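Local coordinates for protein RNA methyltransferase, TrmH family (Porphyromonas gingivalis, PDB 2I6D) that probably binds RNA and methylates it, as a knotted methyltransferase of the SPOUT superfamily, at residues 181-186 with 215-220; 109-114 with 118-123. All coordinates share one frame; numbering follows the deposited sequence.

The two contacts illustrate how a knotted alpha/beta domain is assembled from packing at separate places on one parallel sheet. Contact 2 joins the loop after strand 104-109 to the helix that follows it, its centre about 7 Å from that of the chain. The centre of contact 1 lies farther out, at about 22 Å, where the end of strand 179-182 meets the turn leading into strand 222-225; strand 201-206 runs between strands 104-109 and 179-182. The contact centres are about 18 Å apart, yet Val216 CG2 packs 3.7 Å from Asp109 OD2. Ile212 touches Phe183, Ala217 and Asp109, and so bridges both. Acetic acid, probably a component of the crystallisation solution, sits against the loop of contact 2; relatives bind their methyl donor in the knot.

Contact 1: 181-186 with 215-220; sequences GAFLDG and EVAAEI
Gly181 and Ile220 are the backbone meeting point, their CA atoms 6.1 Å apart, where strand 179-182 passes the type I turn from Ala217 to Ile220. The setting is the parallel sheet of the SPOUT fold: the turn delivers the chain into strand 222-225, which pairs directly with strand 179-182, and Gly181 makes backbone hydrogen bonds with Asp222 and Leu224. No hydrogen bond spans the two segments themselves, and the contact is wholly one of van der Waals packing. Phe183 supplies the far edge of its ring. Its CZ lies 3.8 Å from Ala217 CB and 3.9 Å from Ile220 CG1, both carbons sitting close to the ring plane, while CE1 borders the alanine and CE2 the isoleucine. The ring thus abuts Ala217 and Ile220 with its edge, CZ facing the pair, and Arg223 makes a cation-pi interaction with the same ring. The backbone bond Ile220 N to Ala217 O, 3.1 Å, ties together the two residues that meet it. Ile220 also packs on Val204. With CG1 beside the backbone N (chi1 -55°), both of its branches border Phe183 CE2; CG1 also meets CZ, and CG2 extends to 3.7 Å from Gly181 N.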
loop_
_atom_site.group_PDB
_atom_site.type_symbol
_atom_site.label_atom_id
_atom_site.label_comp_id
_atom_site.label_asym_id
_atom_site.label_seq_id
_atom_site.Cartn_x
_atom_site.Cartn_y
_atom_site.Cartn_z
ATOM N N GLY A 181 -16.913 -8.550 -4.180
ATOM C CA GLY A 181 -16.806 -7.169 -4.662
ATOM C C GLY A 181 -17.777 -6.269 -3.940
ATOM O O GLY A 181 -18.914 -6.674 -3.644
ATOM N N ALA A 182 -17.352 -5.029 -3.694
ATOM C CA ALA A 182 -18.185 -4.041 -3.022
ATOM C C ALA A 182 -18.950 -3.223 -4.072
ATOM O O ALA A 182 -18.331 -2.581 -4.942
ATOM C CB ALA A 182 -17.317 -3.123 -2.166
ATOM N N PHE A 183 -20.281 -3.302 -4.018
ATOM C CA PHE A 183 -21.146 -2.658 -5.008
ATOM C C PHE A 183 -22.252 -1.913 -4.308
ATOM O O PHE A 183 -22.498 -2.137 -3.125
ATOM C CB PHE A 183 -21.782 -3.699 -5.917
ATOM C CG PHE A 183 -20.798 -4.372 -6.842
ATOM C CD1 PHE A 183 -20.470 -3.797 -8.069
ATOM C CD2 PHE A 183 -20.209 -5.577 -6.486
ATOM C CE1 PHE A 183 -19.552 -4.427 -8.932
ATOM C CE2 PHE A 183 -19.303 -6.208 -7.326
ATOM C CZ PHE A 183 -18.990 -5.635 -8.566
ATOM N N LEU A 184 -22.919 -1.024 -5.032
ATOM C CA LEU A 184 -24.048 -0.304 -4.464
ATOM C C LEU A 184 -25.311 -1.159 -4.456
ATOM O O LEU A 184 -26.262 -0.881 -3.722
ATOM C CB LEU A 184 -24.264 1.008 -5.218
ATOM C CG LEU A 184 -23.132 2.030 -5.036
ATOM C CD1 LEU A 184 -23.404 3.312 -5.839
ATOM C CD2 LEU A 184 -22.892 2.352 -3.541
ATOM N N ASP A 185 -25.311 -2.175 -5.308
ATOM C CA ASP A 185 -26.386 -3.166 -5.391
ATOM C C ASP A 185 -25.749 -4.538 -5.196
ATOM O O ASP A 185 -24.801 -4.896 -5.913
ATOM C CB ASP A 185 -27.069 -3.106 -6.766
ATOM C CG ASP A 185 -28.094 -4.227 -6.979
ATOM O OD1 ASP A 185 -27.804 -5.392 -6.621
ATOM O OD2 ASP A 185 -29.189 -3.949 -7.526
ATOM N N GLY A 186 -26.255 -5.311 -4.245
ATOM C CA GLY A 186 -25.697 -6.629 -3.973
ATOM C C GLY A 186 -26.276 -7.166 -2.684
ATOM O O GLY A 186 -27.200 -6.592 -2.127
ATOM N N GLU A 215 -15.479 -5.010 -16.643
ATOM C CA GLU A 215 -14.706 -6.225 -16.970
ATOM C C GLU A 215 -14.258 -6.944 -15.708
ATOM O O GLU A 215 -14.200 -8.179 -15.680
ATOM C CB GLU A 215 -13.490 -5.950 -17.882
ATOM C CG GLU A 215 -12.984 -7.228 -18.631
ATOM C CD GLU A 215 -11.658 -7.063 -19.380
ATOM O OE1 GLU A 215 -11.279 -7.992 -20.131
ATOM O OE2 GLU A 215 -10.980 -6.035 -19.209
ATOM N N VAL A 216 -13.930 -6.181 -14.674
ATOM C CA VAL A 216 -13.593 -6.748 -13.373
ATOM C C VAL A 216 -14.843 -7.299 -12.664
ATOM O O VAL A 216 -14.801 -8.387 -12.062
ATOM C CB VAL A 216 -12.846 -5.703 -12.484
ATOM C CG1 VAL A 216 -12.599 -6.232 -11.036
ATOM C CG2 VAL A 216 -11.487 -5.371 -13.116
ATOM N N ALA A 217 -15.948 -6.555 -12.741
ATOM C CA ALA A 217 -17.204 -6.982 -12.132
ATOM C C ALA A 217 -17.639 -8.348 -12.697
ATOM O O ALA A 217 -18.198 -9.170 -11.965
ATOM C CB ALA A 217 -18.302 -5.924 -12.332
ATOM N N ALA A 218 -17.357 -8.599 -13.975
ATOM C CA ALA A 218 -17.685 -9.891 -14.573
ATOM C C ALA A 218 -16.971 -11.083 -13.917
ATOM O O ALA A 218 -17.439 -12.208 -14.018
ATOM C CB ALA A 218 -17.446 -9.883 -16.097
ATOM N N GLU A 219 -15.866 -10.843 -13.223
ATOM C CA GLU A 219 -15.129 -11.913 -12.565
ATOM C C GLU A 219 -15.522 -12.126 -11.100
ATOM O O GLU A 219 -14.961 -13.005 -10.433
ATOM C CB GLU A 219 -13.626 -11.624 -12.629
ATOM C CG GLU A 219 -13.065 -11.571 -14.042
ATOM C CD GLU A 219 -13.223 -12.885 -14.822
ATOM O OE1 GLU A 219 -13.316 -13.983 -14.223
ATOM O OE2 GLU A 219 -13.257 -12.807 -16.054
ATOM N N ILE A 220 -16.428 -11.294 -10.598
ATOM C CA ILE A 220 -16.833 -11.322 -9.195
ATOM C C ILE A 220 -17.827 -12.444 -8.960
ATOM O O ILE A 220 -18.791 -12.588 -9.731
ATOM C CB ILE A 220 -17.560 -10.017 -8.815
ATOM C CG1 ILE A 220 -16.713 -8.769 -9.135
ATOM C CG2 ILE A 220 -18.063 -10.071 -7.405
ATOM C CD1 ILE A 220 -15.475 -8.555 -8.348
#

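Contact 2: 109-114 with 118-123; sequences DGVQDP and GTILRT. With ACY (acetic acid), chain B.
Val111 touches two quite different partners with one methyl: CG1 packs 4.3 Å from Ile120 CD1 across the contact and 3.4 Å from the O atom of an acetic acid molecule. That same oxygen accepts a hydrogen bond from Asp113 N, 3.1 Å long with an N-H...O angle of 157°, and the methyl of the acetic acid comes close to Gln112. Asn116 ND2 provides a further hydrogen bond to the small molecule. Placed with CG1 anti to the backbone N (chi1 177°), Val111 directs this branch to the meeting of ligand and helix. The segments form the beta-to-alpha half of a beta-alpha-beta crossover, running from strand 104-109 into helix 114-127, and their sequence resembles motif 1 of the SpoU methyltransferases. Asp113 is the N-cap, its OD2 accepting a bond from Asn116 N, so the residue that gives its side chain to the helix start gives its main-chain N to the acetic acid. Gly118 N donates to Pro114 O at 3.0 Å, the first-turn bond of the helix. Ile120 also packs on Ala243 and Thr246 of helix 242-255, and Val111 on Val242 of that helix.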
loop_
_atom_site.group_PDB
_atom_site.type_symbol
_atom_site.label_atom_id
_atom_site.label_comp_id
_atom_site.label_asym_id
_atom_site.label_seq_id
_atom_site.Cartn_x
_atom_site.Cartn_y
_atom_site.Cartn_z
ATOM N N ASP A 109 -9.216 -1.768 -7.419
ATOM C CA ASP A 109 -9.418 -1.605 -8.887
ATOM C C ASP A 109 -9.571 -0.119 -9.219
ATOM O O ASP A 109 -10.672 0.421 -9.065
ATOM C CB ASP A 109 -10.706 -2.339 -9.329
ATOM C CG ASP A 109 -11.012 -2.183 -10.819
ATOM O OD1 ASP A 109 -10.072 -1.978 -11.617
ATOM O OD2 ASP A 109 -12.205 -2.303 -11.217
ATOM N N GLY A 110 -8.501 0.536 -9.666
ATOM C CA GLY A 110 -8.584 1.945 -10.082
ATOM C C GLY A 110 -8.817 2.912 -8.928
ATOM O O GLY A 110 -9.493 3.934 -9.084
ATOM N N VAL A 111 -8.227 2.605 -7.772
ATOM C CA VAL A 111 -8.300 3.480 -6.600
ATOM C C VAL A 111 -7.108 4.434 -6.736
ATOM O O VAL A 111 -5.974 4.130 -6.317
ATOM C CB VAL A 111 -8.268 2.689 -5.286
ATOM C CG1 VAL A 111 -8.261 3.651 -4.072
ATOM C CG2 VAL A 111 -9.489 1.785 -5.194
ATOM N N GLN A 112 -7.372 5.569 -7.378
ATOM C CA GLN A 112 -6.308 6.467 -7.827
ATOM C C GLN A 112 -5.794 7.368 -6.724
ATOM O O GLN A 112 -4.653 7.799 -6.761
ATOM C CB GLN A 112 -6.761 7.315 -9.020
ATOM C CG GLN A 112 -7.586 6.522 -10.002
ATOM C CD GLN A 112 -7.484 7.023 -11.415
ATOM O OE1 GLN A 112 -7.407 8.236 -11.661
ATOM N NE2 GLN A 112 -7.475 6.088 -12.368
ATOM N N ASP A 113 -6.627 7.665 -5.745
ATOM C CA ASP A 113 -6.252 8.668 -4.765
ATOM C C ASP A 113 -5.208 8.131 -3.780
ATOM O O ASP A 113 -5.447 7.139 -3.106
ATOM C CB ASP A 113 -7.480 9.170 -4.013
ATOM C CG ASP A 113 -7.130 10.265 -3.015
ATOM O OD1 ASP A 113 -6.833 11.378 -3.448
ATOM O OD2 ASP A 113 -7.122 9.994 -1.803
ATOM N N PRO A 114 -4.038 8.790 -3.714
ATOM C CA PRO A 114 -2.977 8.411 -2.775
ATOM C C PRO A 114 -3.442 8.389 -1.324
ATOM O O PRO A 114 -3.074 7.480 -0.580
ATOM C CB PRO A 114 -1.901 9.495 -3.000
ATOM C CG PRO A 114 -2.160 9.999 -4.352
ATOM C CD PRO A 114 -3.628 9.908 -4.584
ATOM N N GLY A 118 -3.331 4.993 1.035
ATOM C CA GLY A 118 -2.650 5.006 2.331
ATOM C C GLY A 118 -3.567 4.593 3.466
ATOM O O GLY A 118 -3.172 3.823 4.354
ATOM N N THR A 119 -4.764 5.170 3.487
ATOM C CA THR A 119 -5.734 4.824 4.519
ATOM C C THR A 119 -6.066 3.331 4.462
ATOM O O THR A 119 -6.189 2.681 5.508
ATOM C CB THR A 119 -6.998 5.686 4.405
ATOM O OG1 THR A 119 -6.617 7.067 4.531
ATOM C CG2 THR A 119 -8.005 5.338 5.504
ATOM N N ILE A 120 -6.268 2.816 3.256
ATOM C CA ILE A 120 -6.571 1.393 3.052
ATOM C C ILE A 120 -5.424 0.524 3.552
ATOM O O ILE A 120 -5.671 -0.481 4.223
ATOM C CB ILE A 120 -6.954 1.072 1.589
ATOM C CG1 ILE A 120 -8.373 1.583 1.349
ATOM C CG2 ILE A 120 -6.893 -0.456 1.314
ATOM C CD1 ILE A 120 -8.687 1.829 -0.164
ATOM N N LEU A 121 -4.185 0.897 3.218
ATOM C CA LEU A 121 -3.030 0.161 3.742
ATOM C C LEU A 121 -3.020 0.104 5.275
ATOM O O LEU A 121 -2.676 -0.922 5.857
ATOM C CB LEU A 121 -1.701 0.739 3.227
ATOM C CG LEU A 121 -1.408 0.538 1.733
ATOM C CD1 LEU A 121 -0.097 1.270 1.381
ATOM C CD2 LEU A 121 -1.303 -0.968 1.401
ATOM N N ARG A 122 -3.308 1.237 5.930
ATOM C CA ARG A 122 -3.348 1.273 7.397
ATOM C C ARG A 122 -4.464 0.395 7.951
ATOM O O ARG A 122 -4.284 -0.289 8.978
ATOM C CB ARG A 122 -3.498 2.707 7.910
ATOM C CG ARG A 122 -2.309 3.578 7.531
ATOM C CD ARG A 122 -2.448 5.024 8.002
ATOM N NE ARG A 122 -2.950 5.056 9.364
ATOM C CZ ARG A 122 -3.208 6.155 10.065
ATOM N NH1 ARG A 122 -2.991 7.365 9.550
ATOM N NH2 ARG A 122 -3.684 6.035 11.294
ATOM N N THR A 123 -5.619 0.417 7.293
ATOM C CA THR A 123 -6.733 -0.455 7.677
ATOM C C THR A 123 -6.372 -1.934 7.516
ATOM O O THR A 123 -6.619 -2.731 8.410
ATOM C CB THR A 123 -7.988 -0.145 6.833
ATOM O OG1 THR A 123 -8.539 1.095 7.281
ATOM C CG2 THR A 123 -9.056 -1.271 6.978
HETATM C C ACY B . -10.513 6.804 -5.476
HETATM O O ACY B . -9.455 6.738 -4.888
HETATM O OXT ACY B . -11.672 6.925 -4.931
HETATM C CH3 ACY B . -10.341 6.710 -6.954
#